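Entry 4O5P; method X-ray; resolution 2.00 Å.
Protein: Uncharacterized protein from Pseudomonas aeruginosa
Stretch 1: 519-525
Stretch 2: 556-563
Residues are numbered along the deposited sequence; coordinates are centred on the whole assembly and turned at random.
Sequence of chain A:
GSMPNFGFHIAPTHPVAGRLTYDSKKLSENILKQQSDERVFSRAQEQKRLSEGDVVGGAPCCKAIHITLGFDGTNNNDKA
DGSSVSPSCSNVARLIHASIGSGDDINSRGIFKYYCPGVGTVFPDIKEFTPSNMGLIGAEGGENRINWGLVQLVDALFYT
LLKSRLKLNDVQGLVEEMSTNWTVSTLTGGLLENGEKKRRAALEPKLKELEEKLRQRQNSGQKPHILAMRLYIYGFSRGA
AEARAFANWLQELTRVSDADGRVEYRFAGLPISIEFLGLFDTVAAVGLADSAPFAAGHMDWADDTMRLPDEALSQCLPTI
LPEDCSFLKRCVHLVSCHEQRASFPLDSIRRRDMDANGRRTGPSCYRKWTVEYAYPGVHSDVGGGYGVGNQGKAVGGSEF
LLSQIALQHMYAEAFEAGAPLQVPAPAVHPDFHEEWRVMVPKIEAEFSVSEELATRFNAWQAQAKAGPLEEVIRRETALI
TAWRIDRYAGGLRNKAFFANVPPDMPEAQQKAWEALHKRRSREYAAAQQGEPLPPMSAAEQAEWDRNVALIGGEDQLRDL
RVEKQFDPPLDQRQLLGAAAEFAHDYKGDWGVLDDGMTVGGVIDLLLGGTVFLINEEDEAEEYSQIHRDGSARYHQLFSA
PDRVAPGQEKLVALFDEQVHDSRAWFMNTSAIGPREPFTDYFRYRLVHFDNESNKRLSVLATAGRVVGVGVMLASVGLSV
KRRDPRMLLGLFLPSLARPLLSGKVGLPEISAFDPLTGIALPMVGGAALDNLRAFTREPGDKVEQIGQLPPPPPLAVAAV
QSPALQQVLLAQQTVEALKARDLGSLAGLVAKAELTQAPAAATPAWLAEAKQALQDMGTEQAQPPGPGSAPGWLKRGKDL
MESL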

# COMPACT_ATOMS: atom_id res chain seq x y z
N ARG A 519 26.39 8.27 -3.67
CA ARG A 519 27.45 8.44 -2.67
C ARG A 519 26.91 8.78 -1.27
O ARG A 519 27.26 8.13 -0.28
CB ARG A 519 28.47 9.48 -3.13
CG ARG A 519 29.59 9.74 -2.15
CD ARG A 519 30.43 8.49 -1.89
NE ARG A 519 31.28 8.68 -0.72
CZ ARG A 519 32.26 7.86 -0.34
NH1 ARG A 519 32.54 6.77 -1.04
NH2 ARG A 519 32.97 8.14 0.75
N ARG A 520 26.04 9.79 -1.20
CA ARG A 520 25.52 10.27 0.08
C ARG A 520 24.76 9.17 0.84
O ARG A 520 24.83 9.07 2.08
CB ARG A 520 24.63 11.48 -0.15
CG ARG A 520 24.32 12.27 1.10
CD ARG A 520 25.59 12.74 1.77
NE ARG A 520 25.68 14.19 1.84
CZ ARG A 520 26.79 14.87 1.58
NH1 ARG A 520 26.80 16.20 1.66
NH2 ARG A 520 27.90 14.22 1.25
N SER A 521 24.05 8.34 0.08
CA SER A 521 23.25 7.26 0.63
C SER A 521 24.15 6.17 1.18
O SER A 521 23.94 5.70 2.30
CB SER A 521 22.32 6.68 -0.44
OG SER A 521 21.58 5.59 0.08
N ARG A 522 25.16 5.77 0.41
CA ARG A 522 26.09 4.76 0.91
C ARG A 522 26.81 5.25 2.18
O ARG A 522 27.05 4.46 3.11
CB ARG A 522 27.09 4.36 -0.17
CG ARG A 522 26.49 3.56 -1.32
CD ARG A 522 27.44 3.50 -2.52
NE ARG A 522 26.84 2.84 -3.67
CZ ARG A 522 27.17 1.63 -4.11
NH1 ARG A 522 28.13 0.93 -3.50
NH2 ARG A 522 26.56 1.11 -5.17
N GLU A 523 27.13 6.54 2.23
CA GLU A 523 27.72 7.14 3.43
C GLU A 523 26.78 6.97 4.61
O GLU A 523 27.18 6.53 5.69
CB GLU A 523 27.99 8.63 3.23
CG GLU A 523 29.26 8.97 2.45
CD GLU A 523 29.35 10.46 2.10
OE1 GLU A 523 28.67 11.27 2.76
OE2 GLU A 523 30.09 10.80 1.16
N TYR A 524 25.52 7.34 4.39
CA TYR A 524 24.51 7.24 5.45
C TYR A 524 24.37 5.82 5.97
O TYR A 524 24.35 5.58 7.18
CB TYR A 524 23.15 7.72 4.94
CG TYR A 524 22.05 7.57 5.96
CD1 TYR A 524 21.96 8.44 7.04
CD2 TYR A 524 21.09 6.57 5.85
CE1 TYR A 524 20.97 8.32 7.97
CE2 TYR A 524 20.08 6.44 6.78
CZ TYR A 524 20.03 7.33 7.84
OH TYR A 524 19.04 7.22 8.79
N ALA A 525 24.26 4.87 5.04
CA ALA A 525 24.00 3.48 5.41
C ALA A 525 25.19 2.87 6.16
O ALA A 525 25.02 2.28 7.23
CB ALA A 525 23.65 2.66 4.18
N GLN A 556 22.84 23.59 -2.54
CA GLN A 556 21.83 22.72 -3.12
C GLN A 556 21.85 21.30 -2.57
O GLN A 556 20.86 20.57 -2.69
CB GLN A 556 21.97 22.70 -4.65
CG GLN A 556 21.80 24.07 -5.28
CD GLN A 556 20.56 24.77 -4.79
OE1 GLN A 556 20.63 25.79 -4.11
NE2 GLN A 556 19.39 24.23 -5.13
N LEU A 557 22.96 20.91 -1.96
CA LEU A 557 23.13 19.53 -1.50
C LEU A 557 22.06 19.10 -0.48
O LEU A 557 21.70 17.93 -0.40
CB LEU A 557 24.54 19.33 -0.93
CG LEU A 557 25.31 18.12 -1.44
CD1 LEU A 557 25.13 17.92 -2.93
CD2 LEU A 557 26.78 18.28 -1.10
N ARG A 558 21.53 20.06 0.27
CA ARG A 558 20.53 19.76 1.30
C ARG A 558 19.17 19.42 0.68
O ARG A 558 18.24 19.05 1.39
CB ARG A 558 20.43 20.91 2.30
CG ARG A 558 20.06 22.23 1.66
CD ARG A 558 20.48 23.42 2.52
NE ARG A 558 19.42 24.41 2.63
CZ ARG A 558 19.17 25.36 1.73
NH1 ARG A 558 19.92 25.47 0.63
NH2 ARG A 558 18.17 26.22 1.93
N ASP A 559 19.05 19.54 -0.64
CA ASP A 559 17.86 19.04 -1.34
C ASP A 559 17.95 17.54 -1.61
O ASP A 559 17.00 16.93 -2.13
CB ASP A 559 17.63 19.80 -2.65
CG ASP A 559 17.13 21.22 -2.42
OD1 ASP A 559 17.39 21.78 -1.33
OD2 ASP A 559 16.49 21.78 -3.34
N LEU A 560 19.09 16.95 -1.26
CA LEU A 560 19.27 15.50 -1.32
C LEU A 560 18.46 14.83 -0.23
O LEU A 560 18.64 15.12 0.95
CB LEU A 560 20.75 15.11 -1.14
CG LEU A 560 21.65 14.89 -2.36
CD1 LEU A 560 23.10 14.53 -1.95
CD2 LEU A 560 21.05 13.82 -3.25
N ARG A 561 17.57 13.93 -0.63
CA ARG A 561 16.86 13.09 0.32
C ARG A 561 17.44 11.67 0.34
O ARG A 561 17.21 10.87 -0.57
CB ARG A 561 15.35 13.06 0.02
N VAL A 562 18.20 11.39 1.39
CA VAL A 562 18.76 10.06 1.63
C VAL A 562 17.65 9.00 1.84
O VAL A 562 17.87 7.80 1.60
CB VAL A 562 19.73 10.10 2.85
CG1 VAL A 562 19.30 9.16 3.98
CG2 VAL A 562 21.18 9.85 2.40
N GLU A 563 16.47 9.45 2.28
CA GLU A 563 15.36 8.56 2.63
C GLU A 563 14.67 7.84 1.46
O GLU A 563 14.03 6.79 1.66
CB GLU A 563 14.29 9.32 3.40
CG GLU A 563 14.75 9.88 4.75
CD GLU A 563 15.11 11.36 4.69
OE1 GLU A 563 15.50 11.85 3.61
OE2 GLU A 563 15.00 12.03 5.73
O HOH W 1 20.22 5.83 2.55

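No direct hydrogen bond joins the helix 519-525 to the irregular stretch 556-563; the one polar link runs through a water. Water 1 accepts a hydrogen bond from Ser521 OG at 2.8 Å and donates one to the carbonyl of Val562, with 3.2 Å between the water oxygen and Val562 O. It therefore ties a helix side chain to a loop backbone at the level where the CA atoms of the two stretches come closest, 5.4 Å from Ser521 CA to Val562 CA.

The rest of the contact is packing, centred on Val562, whose CA-to-CB bond points toward the helix and which gives up more surface here than any other residue. The Val562 CG1 methyl lies over one face of the Tyr524 ring, 3.8 Å from the ring centroid and 18° off the ring normal, a CH-pi arrangement; the closest atoms of this pair are Val562 CG1 and Tyr524 CD2, at 3.7 Å. The Val562 CG2 methyl turns to the preceding part of the helix, 3.7 Å from Arg520 O and 3.8 Å from Ser521 CA, so this methyl meets helix backbone as well as side chains. Arg520 O is not idle beneath it: the carbonyl accepts the helical hydrogen bond from Tyr524 N, at 3.0 Å. The valine chi1 of 121° lies between the usual wells.

Arg520 carries the contact along stretch 2 to the two leucines. Arg520 CB sits 3.9 Å from Leu560 CD1, and farther out Arg520 NH1 comes within 3.5 Å of Leu557 CD2, the guanidinium meeting that methyl obliquely. A charged side chain thus contributes its aliphatic base and its tip to an apolar surface. Leu557 and Leu560 both direct their CA-to-CB bonds toward the helix, and a backbone hydrogen bond from Leu560 N to Leu557 O, 2.9 Å, holds the segment between them in a tight turn.

The charge of Arg520 is answered within its own helix. Arg520 NH2 makes a salt bridge with Glu523 OE1 at 3.4 Å, a weak hydrogen bond with an N-H...acceptor angle of 135°. Glu523 also receives Arg519, whose NE lies 3.1 Å from Glu523 OE2 in a straighter bond of 158°, so one carboxylate serves two arginines, one through each oxygen. Neither Arg519 nor Glu523 touches stretch 2. The whole contact is small, burying 291 Å² over both sides.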